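Local coordinates for acyl-CoA N-acyltransferases (NAT) superfamily protein (Arabidopsis thaliana, PDB 6TH0) that probably transfers the acetyl group of acetyl-CoA to the N-terminal methionine of transmembrane proteins and to lysine side chains of proteins, at residues S80-Y85 and L173-I178; V132-I137 and M150-V155; S33-N38 and I97-V102. One frame throughout, in Å; residues are numbered along the deposited sequence.

Interaction 1 (S80-Y85 and L173-I178)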
loop_
_atom_site.group_PDB
_atom_site.type_symbol
_atom_site.label_atom_id
_atom_site.label_comp_id
_atom_site.label_asym_id
_atom_site.label_seq_id
_atom_site.Cartn_x
_atom_site.Cartn_y
_atom_site.Cartn_z
ATOM N N SER A 80 -16.780 -4.246 -5.396
ATOM C CA SER A 80 -18.026 -3.520 -5.573
ATOM C C SER A 80 -19.203 -4.328 -5.046
ATOM O O SER A 80 -20.210 -3.756 -4.618
ATOM C CB SER A 80 -18.226 -3.167 -7.046
ATOM O OG SER A 80 -19.346 -2.326 -7.204
ATOM N N ASP A 81 -19.098 -5.661 -5.085
ATOM C CA ASP A 81 -20.170 -6.510 -4.583
ATOM C C ASP A 81 -20.346 -6.377 -3.077
ATOM O O ASP A 81 -21.385 -6.787 -2.547
ATOM C CB ASP A 81 -19.911 -7.977 -4.922
ATOM C CG ASP A 81 -18.623 -8.505 -4.297
ATOM O OD1 ASP A 81 -17.555 -7.892 -4.482
ATOM O OD2 ASP A 81 -18.690 -9.532 -3.587
ATOM N N LEU A 82 -19.361 -5.824 -2.377
ATOM C CA LEU A 82 -19.420 -5.755 -0.923
ATOM C C LEU A 82 -19.996 -4.442 -0.417
ATOM O O LEU A 82 -20.223 -4.309 0.793
ATOM C CB LEU A 82 -18.013 -5.928 -0.342
ATOM C CG LEU A 82 -17.212 -7.183 -0.681
ATOM C CD1 LEU A 82 -15.856 -7.067 -0.030
ATOM C CD2 LEU A 82 -17.940 -8.440 -0.215
ATOM N N ILE A 83 -20.261 -3.485 -1.315
ATOM C CA ILE A 83 -20.604 -2.111 -0.956
ATOM C C ILE A 83 -22.102 -1.867 -1.079
ATOM O O ILE A 83 -22.739 -2.318 -2.040
ATOM C CB ILE A 83 -19.826 -1.123 -1.848
ATOM C CG1 ILE A 83 -18.332 -1.246 -1.565
ATOM C CG2 ILE A 83 -20.323 0.307 -1.669
ATOM C CD1 ILE A 83 -17.428 -0.392 -2.467
ATOM N N ARG A 84 -22.675 -1.203 -0.083
ATOM C CA ARG A 84 -24.058 -0.751 -0.163
ATOM C C ARG A 84 -24.004 0.627 -0.798
ATOM O O ARG A 84 -23.451 1.557 -0.203
ATOM C CB ARG A 84 -24.724 -0.711 1.210
ATOM C CG ARG A 84 -25.168 -2.074 1.738
ATOM C CD ARG A 84 -26.331 -1.947 2.714
ATOM N NE ARG A 84 -25.956 -1.256 3.943
ATOM C CZ ARG A 84 -26.124 0.045 4.153
ATOM N NH1 ARG A 84 -26.657 0.806 3.211
ATOM N NH2 ARG A 84 -25.753 0.588 5.303
ATOM N N TYR A 85 -24.563 0.753 -1.999
ATOM C CA TYR A 85 -24.523 2.000 -2.743
ATOM C C TYR A 85 -25.724 2.868 -2.413
ATOM O O TYR A 85 -26.865 2.447 -2.598
ATOM C CB TYR A 85 -24.484 1.729 -4.247
ATOM C CG TYR A 85 -23.150 1.228 -4.711
ATOM C CD1 TYR A 85 -22.101 2.108 -4.902
ATOM C CD2 TYR A 85 -22.935 -0.122 -4.950
ATOM C CE1 TYR A 85 -20.886 1.663 -5.315
ATOM C CE2 TYR A 85 -21.725 -0.574 -5.372
ATOM C CZ TYR A 85 -20.701 0.323 -5.548
ATOM O OH TYR A 85 -19.485 -0.101 -5.974
ATOM N N LEU A 173 -7.728 -11.146 -0.082
ATOM C CA LEU A 173 -8.282 -9.799 -0.201
ATOM C C LEU A 173 -8.549 -9.232 1.194
ATOM O O LEU A 173 -9.192 -9.889 2.010
ATOM C CB LEU A 173 -9.588 -9.844 -0.987
ATOM C CG LEU A 173 -10.459 -8.579 -0.913
ATOM C CD1 LEU A 173 -9.762 -7.440 -1.643
ATOM C CD2 LEU A 173 -11.873 -8.816 -1.463
ATOM N N PHE A 174 -8.023 -8.035 1.484
ATOM C CA PHE A 174 -8.263 -7.364 2.764
ATOM C C PHE A 174 -8.938 -6.034 2.493
ATOM O O PHE A 174 -8.566 -5.342 1.557
ATOM C CB PHE A 174 -6.978 -7.094 3.571
ATOM C CG PHE A 174 -6.526 -8.235 4.432
ATOM C CD1 PHE A 174 -6.899 -8.303 5.762
ATOM C CD2 PHE A 174 -5.676 -9.212 3.921
ATOM C CE1 PHE A 174 -6.453 -9.361 6.574
ATOM C CE2 PHE A 174 -5.235 -10.248 4.710
ATOM C CZ PHE A 174 -5.616 -10.322 6.032
ATOM N N VAL A 175 -9.950 -5.678 3.296
ATOM C CA VAL A 175 -10.680 -4.429 3.098
ATOM C C VAL A 175 -10.825 -3.706 4.428
ATOM O O VAL A 175 -10.941 -4.336 5.486
ATOM C CB VAL A 175 -12.069 -4.644 2.451
ATOM C CG1 VAL A 175 -11.938 -5.388 1.138
ATOM C CG2 VAL A 175 -12.998 -5.379 3.405
ATOM N N TYR A 176 -10.713 -2.380 4.388
ATOM C CA TYR A 176 -11.100 -1.518 5.502
ATOM C C TYR A 176 -12.101 -0.491 4.983
ATOM O O TYR A 176 -11.717 0.463 4.295
ATOM C CB TYR A 176 -9.896 -0.811 6.121
ATOM C CG TYR A 176 -10.255 0.010 7.338
ATOM C CD1 TYR A 176 -10.401 -0.588 8.582
ATOM C CD2 TYR A 176 -10.450 1.371 7.244
ATOM C CE1 TYR A 176 -10.735 0.156 9.701
ATOM C CE2 TYR A 176 -10.783 2.126 8.355
ATOM C CZ TYR A 176 -10.923 1.515 9.577
ATOM O OH TYR A 176 -11.259 2.270 10.678
ATOM N N PHE A 177 -13.367 -0.642 5.363
ATOM C CA PHE A 177 -14.398 0.309 4.951
ATOM C C PHE A 177 -14.542 1.400 6.004
ATOM O O PHE A 177 -14.594 1.116 7.204
ATOM C CB PHE A 177 -15.742 -0.378 4.706
ATOM C CG PHE A 177 -15.798 -1.167 3.430
ATOM C CD1 PHE A 177 -15.969 -0.510 2.210
ATOM C CD2 PHE A 177 -15.740 -2.549 3.436
ATOM C CE1 PHE A 177 -16.024 -1.212 1.012
ATOM C CE2 PHE A 177 -15.786 -3.269 2.232
ATOM C CZ PHE A 177 -15.931 -2.589 1.014
ATOM N N ILE A 178 -14.647 2.647 5.540
ATOM C CA ILE A 178 -14.777 3.775 6.455
ATOM C C ILE A 178 -16.100 3.709 7.197
ATOM O O ILE A 178 -16.184 4.078 8.374
ATOM C CB ILE A 178 -14.645 5.107 5.698
ATOM C CG1 ILE A 178 -13.261 5.256 5.068
ATOM C CG2 ILE A 178 -14.953 6.270 6.629
ATOM C CD1 ILE A 178 -12.102 5.015 6.026
#

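Interaction 2 (V132-I137 and M150-V155). With ACO (acetyl coenzyme *a), chain C.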
loop_
_atom_site.group_PDB
_atom_site.type_symbol
_atom_site.label_atom_id
_atom_site.label_comp_id
_atom_site.label_asym_id
_atom_site.label_seq_id
_atom_site.Cartn_x
_atom_site.Cartn_y
_atom_site.Cartn_z
ATOM N N VAL A 132 -10.209 1.395 2.039
ATOM C CA VAL A 132 -8.924 0.902 1.552
ATOM C C VAL A 132 -9.030 -0.602 1.354
ATOM O O VAL A 132 -9.654 -1.293 2.166
ATOM C CB VAL A 132 -7.792 1.229 2.556
ATOM C CG1 VAL A 132 -6.414 0.783 2.027
ATOM C CG2 VAL A 132 -7.817 2.718 2.932
ATOM N N TYR A 133 -8.444 -1.115 0.272
ATOM C CA TYR A 133 -8.340 -2.560 0.083
ATOM C C TYR A 133 -6.999 -2.892 -0.561
ATOM O O TYR A 133 -6.256 -2.014 -1.005
ATOM C CB TYR A 133 -9.522 -3.145 -0.719
ATOM C CG TYR A 133 -9.570 -2.917 -2.227
ATOM C CD1 TYR A 133 -9.817 -1.651 -2.768
ATOM C CD2 TYR A 133 -9.431 -3.988 -3.111
ATOM C CE1 TYR A 133 -9.869 -1.460 -4.157
ATOM C CE2 TYR A 133 -9.494 -3.808 -4.489
ATOM C CZ TYR A 133 -9.718 -2.546 -5.013
ATOM O OH TYR A 133 -9.785 -2.378 -6.399
ATOM N N LEU A 134 -6.662 -4.172 -0.528
ATOM C CA LEU A 134 -5.384 -4.651 -1.031
ATOM C C LEU A 134 -5.428 -6.171 -1.065
ATOM O O LEU A 134 -6.362 -6.800 -0.559
ATOM C CB LEU A 134 -4.232 -4.156 -0.153
ATOM C CG LEU A 134 -4.264 -4.795 1.244
ATOM C CD1 LEU A 134 -2.856 -4.884 1.753
ATOM C CD2 LEU A 134 -5.156 -4.040 2.249
ATOM N N HIS A 135 -4.383 -6.749 -1.635
ATOM C CA HIS A 135 -4.186 -8.185 -1.645
ATOM C C HIS A 135 -2.865 -8.494 -0.962
ATOM O O HIS A 135 -1.874 -7.786 -1.157
ATOM C CB HIS A 135 -4.200 -8.751 -3.070
ATOM C CG HIS A 135 -5.519 -8.610 -3.763
ATOM N ND1 HIS A 135 -5.862 -7.500 -4.501
ATOM C CD2 HIS A 135 -6.571 -9.457 -3.842
ATOM C CE1 HIS A 135 -7.074 -7.666 -5.003
ATOM N NE2 HIS A 135 -7.526 -8.847 -4.616
ATOM N N VAL A 136 -2.875 -9.535 -0.139
ATOM C CA VAL A 136 -1.703 -10.006 0.576
ATOM C C VAL A 136 -1.376 -11.403 0.076
ATOM O O VAL A 136 -2.273 -12.239 -0.090
ATOM C CB VAL A 136 -1.973 -10.013 2.099
ATOM C CG1 VAL A 136 -0.775 -10.509 2.864
ATOM C CG2 VAL A 136 -2.411 -8.623 2.567
ATOM N N ILE A 137 -0.088 -11.674 -0.151
ATOM C CA ILE A 137 0.293 -13.037 -0.478
ATOM C C ILE A 137 -0.142 -13.928 0.674
ATOM O O ILE A 137 0.112 -13.611 1.840
ATOM C CB ILE A 137 1.807 -13.123 -0.701
ATOM C CG1 ILE A 137 2.198 -12.352 -1.961
ATOM C CG2 ILE A 137 2.239 -14.572 -0.764
ATOM C CD1 ILE A 137 3.712 -12.248 -2.158
ATOM N N MET A 150 -4.499 -3.642 12.131
ATOM C CA MET A 150 -5.053 -2.379 11.657
ATOM C C MET A 150 -6.560 -2.420 11.460
ATOM O O MET A 150 -7.115 -1.468 10.906
ATOM C CB MET A 150 -4.368 -1.970 10.350
ATOM C CG MET A 150 -2.889 -1.636 10.493
ATOM S SD MET A 150 -2.668 -0.381 11.762
ATOM C CE MET A 150 -3.511 1.016 11.025
ATOM N N SER A 151 -7.220 -3.510 11.842
ATOM C CA SER A 151 -8.662 -3.686 11.723
ATOM C C SER A 151 -9.135 -3.966 10.303
ATOM O O SER A 151 -10.339 -3.822 10.042
ATOM C CB SER A 151 -9.435 -2.469 12.257
ATOM O OG SER A 151 -9.304 -2.342 13.663
ATOM N N PHE A 152 -8.259 -4.357 9.369
ATOM C CA PHE A 152 -8.732 -4.763 8.049
ATOM C C PHE A 152 -9.415 -6.116 8.149
ATOM O O PHE A 152 -9.001 -6.978 8.932
ATOM C CB PHE A 152 -7.586 -4.841 7.023
ATOM C CG PHE A 152 -7.109 -3.512 6.515
ATOM C CD1 PHE A 152 -6.529 -2.594 7.374
ATOM C CD2 PHE A 152 -7.197 -3.178 5.156
ATOM C CE1 PHE A 152 -6.060 -1.388 6.900
ATOM C CE2 PHE A 152 -6.732 -1.978 4.688
ATOM C CZ PHE A 152 -6.171 -1.068 5.554
ATOM N N ARG A 153 -10.473 -6.305 7.359
ATOM C CA ARG A 153 -11.196 -7.574 7.336
ATOM C C ARG A 153 -10.621 -8.437 6.216
ATOM O O ARG A 153 -10.464 -7.968 5.086
ATOM C CB ARG A 153 -12.689 -7.343 7.100
ATOM C CG ARG A 153 -13.501 -7.237 8.347
ATOM C CD ARG A 153 -13.128 -6.000 9.122
ATOM N NE ARG A 153 -14.083 -5.789 10.209
ATOM C CZ ARG A 153 -14.042 -4.770 11.061
ATOM N NH1 ARG A 153 -13.079 -3.860 10.966
ATOM N NH2 ARG A 153 -14.970 -4.664 12.006
ATOM N N CYS A 154 -10.335 -9.704 6.525
ATOM C CA CYS A 154 -9.899 -10.681 5.529
ATOM C C CYS A 154 -11.143 -11.259 4.865
ATOM O O CYS A 154 -11.977 -11.885 5.536
ATOM C CB CYS A 154 -9.065 -11.786 6.181
ATOM S SG CYS A 154 -8.303 -12.846 4.906
ATOM N N VAL A 155 -11.335 -10.952 3.579
ATOM C CA VAL A 155 -12.590 -11.262 2.906
ATOM C C VAL A 155 -12.608 -12.656 2.286
ATOM O O VAL A 155 -13.514 -13.450 2.559
ATOM C CB VAL A 155 -12.889 -10.201 1.829
ATOM C CG1 VAL A 155 -14.171 -10.546 1.081
ATOM C CG2 VAL A 155 -12.945 -8.826 2.453
HETATM N N1A ACO C . 8.562 -3.486 20.018
HETATM C C2A ACO C . 8.486 -4.798 19.609
HETATM N N3A ACO C . 7.797 -5.373 18.608
HETATM C C4A ACO C . 7.052 -4.441 17.895
HETATM C C5A ACO C . 7.028 -3.043 18.196
HETATM C C6A ACO C . 7.810 -2.607 19.284
HETATM N N6A ACO C . 7.829 -1.279 19.620
HETATM N N7A ACO C . 6.195 -2.347 17.311
HETATM C C8A ACO C . 5.724 -3.308 16.489
HETATM N N9A ACO C . 6.206 -4.580 16.800
HETATM C C1B ACO C . 5.897 -5.846 16.131
HETATM C C2B ACO C . 4.377 -5.973 15.655
HETATM O O2B ACO C . 3.593 -6.358 16.705
HETATM C C3B ACO C . 4.687 -7.191 14.664
HETATM O O3B ACO C . 4.902 -8.240 15.475
HETATM P P3B ACO C . 4.386 -9.840 14.730
HETATM O O7A ACO C . 5.520 -9.920 13.742
HETATM O O8A ACO C . 4.421 -10.808 15.901
HETATM O O9A ACO C . 3.048 -9.442 14.153
HETATM C C4B ACO C . 5.998 -6.712 13.954
HETATM O O4B ACO C . 6.750 -5.951 14.956
HETATM C C5B ACO C . 5.701 -5.895 12.682
HETATM O O5B ACO C . 4.839 -4.832 12.945
HETATM P P1A ACO C . 5.449 -3.472 12.238
HETATM O O1A ACO C . 6.769 -3.152 12.836
HETATM O O2A ACO C . 4.339 -2.459 12.202
HETATM O O3A ACO C . 5.772 -3.755 10.600
HETATM P P2A ACO C . 7.293 -3.629 10.157
HETATM O O4A ACO C . 7.742 -2.217 10.052
HETATM O O5A ACO C . 8.203 -4.665 10.761
HETATM O O6A ACO C . 7.247 -4.084 8.481
HETATM C CBP ACO C . 6.433 -5.529 6.738
HETATM C CCP ACO C . 6.298 -5.068 8.254
HETATM C CDP ACO C . 5.995 -4.369 5.876
HETATM C CEP ACO C . 5.556 -6.756 6.475
HETATM C CAP ACO C . 7.938 -5.852 6.546
HETATM O OAP ACO C . 8.289 -7.069 7.200
HETATM C C9P ACO C . 8.372 -6.002 5.091
HETATM O O9P ACO C . 8.840 -5.059 4.490
HETATM N N8P ACO C . 8.293 -7.247 4.503
HETATM C C7P ACO C . 8.707 -7.475 3.079
HETATM C C6P ACO C . 7.792 -6.749 2.137
HETATM C C5P ACO C . 6.440 -7.353 2.292
HETATM O O5P ACO C . 6.222 -8.537 2.496
HETATM N N4P ACO C . 5.375 -6.480 2.200
HETATM C C3P ACO C . 4.055 -7.083 2.375
HETATM C C2P ACO C . 3.049 -6.315 1.595
HETATM S S1P ACO C . 1.402 -7.144 1.833
HETATM C C ACO C . 1.542 -8.279 0.454
HETATM O O ACO C . 1.741 -9.461 0.597
HETATM C CH3 ACO C . 1.462 -7.712 -0.868
#

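Interaction 3 (S33-N38 and I97-V102). With ACO (acetyl coenzyme *a), chain C.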
loop_
_atom_site.group_PDB
_atom_site.type_symbol
_atom_site.label_atom_id
_atom_site.label_comp_id
_atom_site.label_asym_id
_atom_site.label_seq_id
_atom_site.Cartn_x
_atom_site.Cartn_y
_atom_site.Cartn_z
ATOM N N SER A 33 9.658 -0.546 -14.917
ATOM C CA SER A 33 10.221 0.762 -14.607
ATOM C C SER A 33 9.159 1.854 -14.717
ATOM O O SER A 33 9.163 2.816 -13.940
ATOM C CB SER A 33 11.395 1.048 -15.539
ATOM O OG SER A 33 10.989 0.936 -16.892
ATOM N N GLU A 34 8.233 1.717 -15.669
ATOM C CA GLU A 34 7.165 2.702 -15.802
ATOM C C GLU A 34 6.381 2.848 -14.506
ATOM O O GLU A 34 5.938 3.949 -14.159
ATOM C CB GLU A 34 6.222 2.321 -16.944
ATOM C CG GLU A 34 6.740 2.606 -18.336
ATOM C CD GLU A 34 6.988 4.087 -18.572
ATOM O OE1 GLU A 34 6.867 4.876 -17.610
ATOM O OE2 GLU A 34 7.282 4.469 -19.725
ATOM N N PHE A 35 6.191 1.752 -13.774
ATOM C CA PHE A 35 5.435 1.859 -12.535
ATOM C C PHE A 35 6.098 2.839 -11.576
ATOM O O PHE A 35 5.425 3.635 -10.917
ATOM C CB PHE A 35 5.284 0.485 -11.889
ATOM C CG PHE A 35 4.766 0.539 -10.489
ATOM C CD1 PHE A 35 3.415 0.773 -10.259
ATOM C CD2 PHE A 35 5.604 0.317 -9.408
ATOM C CE1 PHE A 35 2.907 0.814 -8.973
ATOM C CE2 PHE A 35 5.110 0.344 -8.099
ATOM C CZ PHE A 35 3.746 0.600 -7.886
ATOM N N PHE A 36 7.422 2.789 -11.468
ATOM C CA PHE A 36 8.079 3.659 -10.505
ATOM C C PHE A 36 8.077 5.110 -10.952
ATOM O O PHE A 36 8.086 6.005 -10.097
ATOM C CB PHE A 36 9.474 3.124 -10.214
ATOM C CG PHE A 36 9.429 1.777 -9.572
ATOM C CD1 PHE A 36 9.102 1.653 -8.230
ATOM C CD2 PHE A 36 9.653 0.633 -10.318
ATOM C CE1 PHE A 36 9.014 0.418 -7.637
ATOM C CE2 PHE A 36 9.582 -0.615 -9.721
ATOM C CZ PHE A 36 9.256 -0.720 -8.376
ATOM N N GLN A 37 8.083 5.366 -12.266
ATOM C CA GLN A 37 7.880 6.724 -12.750
ATOM C C GLN A 37 6.497 7.223 -12.350
ATOM O O GLN A 37 6.328 8.384 -11.961
ATOM C CB GLN A 37 8.039 6.791 -14.275
ATOM C CG GLN A 37 9.463 6.726 -14.810
ATOM C CD GLN A 37 10.305 7.927 -14.408
ATOM O OE1 GLN A 37 9.790 9.027 -14.209
ATOM N NE2 GLN A 37 11.614 7.726 -14.319
ATOM N N ASN A 38 5.485 6.373 -12.514
ATOM C CA ASN A 38 4.133 6.727 -12.092
ATOM C C ASN A 38 4.103 7.082 -10.610
ATOM O O ASN A 38 3.526 8.101 -10.216
ATOM C CB ASN A 38 3.198 5.559 -12.404
ATOM C CG ASN A 38 1.729 5.847 -12.095
ATOM O OD1 ASN A 38 1.336 6.944 -11.658
ATOM N ND2 ASN A 38 0.894 4.858 -12.399
ATOM N N ILE A 97 -4.004 -0.339 -1.849
ATOM C CA ILE A 97 -2.576 -0.386 -1.543
ATOM C C ILE A 97 -1.912 -1.365 -2.493
ATOM O O ILE A 97 -2.349 -2.521 -2.628
ATOM C CB ILE A 97 -2.332 -0.783 -0.081
ATOM C CG1 ILE A 97 -2.746 0.351 0.859
ATOM C CG2 ILE A 97 -0.833 -1.175 0.112
ATOM C CD1 ILE A 97 -2.874 -0.077 2.303
ATOM N N LEU A 98 -0.875 -0.891 -3.181
ATOM C CA LEU A 98 -0.115 -1.663 -4.150
ATOM C C LEU A 98 1.088 -2.329 -3.476
ATOM O O LEU A 98 1.240 -3.551 -3.522
ATOM C CB LEU A 98 0.385 -0.759 -5.267
ATOM C CG LEU A 98 -0.699 -0.099 -6.147
ATOM C CD1 LEU A 98 -0.144 1.150 -6.782
ATOM C CD2 LEU A 98 -1.077 -1.086 -7.226
ATOM N N THR A 99 1.950 -1.527 -2.862
ATOM C CA THR A 99 3.156 -2.076 -2.250
ATOM C C THR A 99 3.374 -1.460 -0.877
ATOM O O THR A 99 2.896 -0.369 -0.566
ATOM C CB THR A 99 4.393 -1.842 -3.120
ATOM O OG1 THR A 99 4.748 -0.452 -3.105
ATOM C CG2 THR A 99 4.165 -2.304 -4.558
ATOM N N LEU A 100 4.115 -2.194 -0.045
ATOM C CA LEU A 100 4.432 -1.764 1.308
ATOM C C LEU A 100 5.702 -2.501 1.693
ATOM O O LEU A 100 5.794 -3.692 1.412
ATOM C CB LEU A 100 3.298 -2.105 2.277
ATOM C CG LEU A 100 3.592 -2.038 3.765
ATOM C CD1 LEU A 100 3.655 -0.587 4.216
ATOM C CD2 LEU A 100 2.534 -2.801 4.549
ATOM N N GLY A 101 6.673 -1.799 2.273
ATOM C CA GLY A 101 7.905 -2.444 2.701
ATOM C C GLY A 101 8.665 -1.578 3.673
ATOM O O GLY A 101 8.588 -0.348 3.621
ATOM N N VAL A 102 9.433 -2.226 4.551
ATOM C CA VAL A 102 10.332 -1.564 5.489
ATOM C C VAL A 102 11.678 -2.286 5.397
ATOM O O VAL A 102 11.711 -3.514 5.284
ATOM C CB VAL A 102 9.767 -1.589 6.929
ATOM C CG1 VAL A 102 10.734 -0.963 7.906
ATOM C CG2 VAL A 102 8.376 -0.879 7.008
HETATM N N1A ACO C . 8.562 -3.486 20.018
HETATM C C2A ACO C . 8.486 -4.798 19.609
HETATM N N3A ACO C . 7.797 -5.373 18.608
HETATM C C4A ACO C . 7.052 -4.441 17.895
HETATM C C5A ACO C . 7.028 -3.043 18.196
HETATM C C6A ACO C . 7.810 -2.607 19.284
HETATM N N6A ACO C . 7.829 -1.279 19.620
HETATM N N7A ACO C . 6.195 -2.347 17.311
HETATM C C8A ACO C . 5.724 -3.308 16.489
HETATM N N9A ACO C . 6.206 -4.580 16.800
HETATM C C1B ACO C . 5.897 -5.846 16.131
HETATM C C2B ACO C . 4.377 -5.973 15.655
HETATM O O2B ACO C . 3.593 -6.358 16.705
HETATM C C3B ACO C . 4.687 -7.191 14.664
HETATM O O3B ACO C . 4.902 -8.240 15.475
HETATM P P3B ACO C . 4.386 -9.840 14.730
HETATM O O7A ACO C . 5.520 -9.920 13.742
HETATM O O8A ACO C . 4.421 -10.808 15.901
HETATM O O9A ACO C . 3.048 -9.442 14.153
HETATM C C4B ACO C . 5.998 -6.712 13.954
HETATM O O4B ACO C . 6.750 -5.951 14.956
HETATM C C5B ACO C . 5.701 -5.895 12.682
HETATM O O5B ACO C . 4.839 -4.832 12.945
HETATM P P1A ACO C . 5.449 -3.472 12.238
HETATM O O1A ACO C . 6.769 -3.152 12.836
HETATM O O2A ACO C . 4.339 -2.459 12.202
HETATM O O3A ACO C . 5.772 -3.755 10.600
HETATM P P2A ACO C . 7.293 -3.629 10.157
HETATM O O4A ACO C . 7.742 -2.217 10.052
HETATM O O5A ACO C . 8.203 -4.665 10.761
HETATM O O6A ACO C . 7.247 -4.084 8.481
HETATM C CBP ACO C . 6.433 -5.529 6.738
HETATM C CCP ACO C . 6.298 -5.068 8.254
HETATM C CDP ACO C . 5.995 -4.369 5.876
HETATM C CEP ACO C . 5.556 -6.756 6.475
HETATM C CAP ACO C . 7.938 -5.852 6.546
HETATM O OAP ACO C . 8.289 -7.069 7.200
HETATM C C9P ACO C . 8.372 -6.002 5.091
HETATM O O9P ACO C . 8.840 -5.059 4.490
HETATM N N8P ACO C . 8.293 -7.247 4.503
HETATM C C7P ACO C . 8.707 -7.475 3.079
HETATM C C6P ACO C . 7.792 -6.749 2.137
HETATM C C5P ACO C . 6.440 -7.353 2.292
HETATM O O5P ACO C . 6.222 -8.537 2.496
HETATM N N4P ACO C . 5.375 -6.480 2.200
HETATM C C3P ACO C . 4.055 -7.083 2.375
HETATM C C2P ACO C . 3.049 -6.315 1.595
HETATM S S1P ACO C . 1.402 -7.144 1.833
HETATM C C ACO C . 1.542 -8.279 0.454
HETATM O O ACO C . 1.741 -9.461 0.597
HETATM C CH3 ACO C . 1.462 -7.712 -0.868
#

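Interaction 1 (S80-Y85 and L173-I178)
I83 and L82 lean against the ring of F177, and L82 also reaches toward V175, so that a short 3-10 turn and the loop after it rest on the end of a strand. I83 CG1 lies 3.5 Å from F177 CE1, and I83 CD1 comes to the same carbon; the two side chains cross obliquely. On the F177 CZ side the partner is L82 CB, at 4.2 Å. A flat, wide ring offers both an apolar surface. The isobutyl end of L82 goes on toward the strand, where its CD1 stands a loose 4.4 Å from V175 CG1.

A second ring is served by the other branch of I83. With chi1 at -65°, CG1 is directed to F177 while CG2 is anti to the backbone N, and this methyl sits 3.8 Å above the plane of the Y85 ring, over its centre, a CH-pi contact. A beta-branched residue suits the place because it can offer one arm to each aromatic.

No polar bond joins the two segments. S80 OG and Y85 OH are hydrogen-bonded within the loop at 2.5 Å, which ties the turn to the Y85 ring, whereas D81 reaches out in a salt bridge to R156 of strand 153-164. Y85 has a cation-pi partner in K75.

V175 and F177 share one side of strand 167-177, where V175 also packs on I79 and on V155 of strand 153-164. I83 and Y85 touch R130 of strand 129-137, whereas Y176, between the two loop-facing residues, packs on V120 of helix 111-123.

Interaction 2 (V132-I137 and M150-V155)
F152 packs on V132 and L134 inside the GNAT fold's beta-alpha-beta unit, in which helix 141-149 connects strand 129-137 to the parallel strand 153-164, with strand 167-177 between them in the sheet. The helix ends in a Schellman motif with S151 at positive phi, and the very next residue, F152, turns its ring in toward the sheet. V132 CG1 meets this ring at its edge, near its plane, 3.8 Å from F152 CE2. L134 CD2 comes to the same carbon at 3.6 Å, its side chain crossing that of F152 at about a right angle. L134 has CG between its backbone N and carbonyl carbon (chi1 68°), the crowded position, and from there CD2 reaches the ring. Y147 meets the F152 ring edge-to-face, and I116 of helix 111-123 touches it. An alanine at F152 removes the ring, and V132 and L134 would probably be left facing a gap beneath the helix end. Outside this core, R153 NH1 donates a bent bond to S151 O (2.9 Å).

Farther along the strand, I137 N donates to the acetyl carbonyl O of acetyl-CoA at 3.0 Å (162°), while V136 CG1 lies 3.5 Å from that oxygen. The apolar packing thus belongs to the same strand whose end hydrogen-bonds the thioester carbonyl, and this N-H probably draws electron density from the carbonyl carbon.

Interaction 3 (S33-N38 and I97-V102)
F35 and L98 slide past each other in opposite directions, the ring from helix 33-41 and the isobutyl group from strand 93-102. L98 CD1 comes to the edge of the F35 ring, near its plane, 3.8 Å from CE1. Farther round the ring, T99 CG2 approaches obliquely at 4.4 Å from F35 CZ. With CG anti to the backbone N (chi1 168°), F35 extends from the helix to the sheet, where an aromatic is long enough to bridge the space. Its other edge stands over F36: F35 CD2 is 3.7 Å above the centre of that ring, and Y31 stacks on F35.

L98 and T99 both face T68, forming a classic beta bulge, so both side chains are directed toward the helix. T99 suits this border: its methyl turns to the ring while OG1 is hydrogen-bonded to T68 OG1 and H23 NE2.

Beyond the bulge the strand hydrogen-bonds acetyl-CoA through its backbone. The pantetheine N4P donates to L100 O at 2.9 Å, nearly straight at 171°, and V102 N donates to O9P at 2.9 Å. Apolar side chains therefore join helix to sheet, whereas main-chain amide groups beyond the bulge hold the cofactor's arm almost as another strand would.

How the interactions relate
All three interactions reach one mixed sheet. Interactions 1 and 2 have centres about 10 Å apart and touch, Y176 N probably bonding to V132 O at 2.7 Å. Interactions 2 and 3 have centres about 18 Å apart but meet through neighbouring parallel strands 93-102 and 129-137, where I97 N lies 2.9 Å from Y133 O. Interactions 1 and 3 have centres about 23 Å apart, on opposite sides of the chain's centre. Along the chain, interaction 3 closes before interaction 2 opens, interaction 2 falls between the segments of interaction 1, and 1 and 3 alternate. The two parallel strands hydrogen-bond the acetyl-pantetheine end of acetyl-CoA, the characteristic GNAT arrangement, while interaction 1 lies away from it.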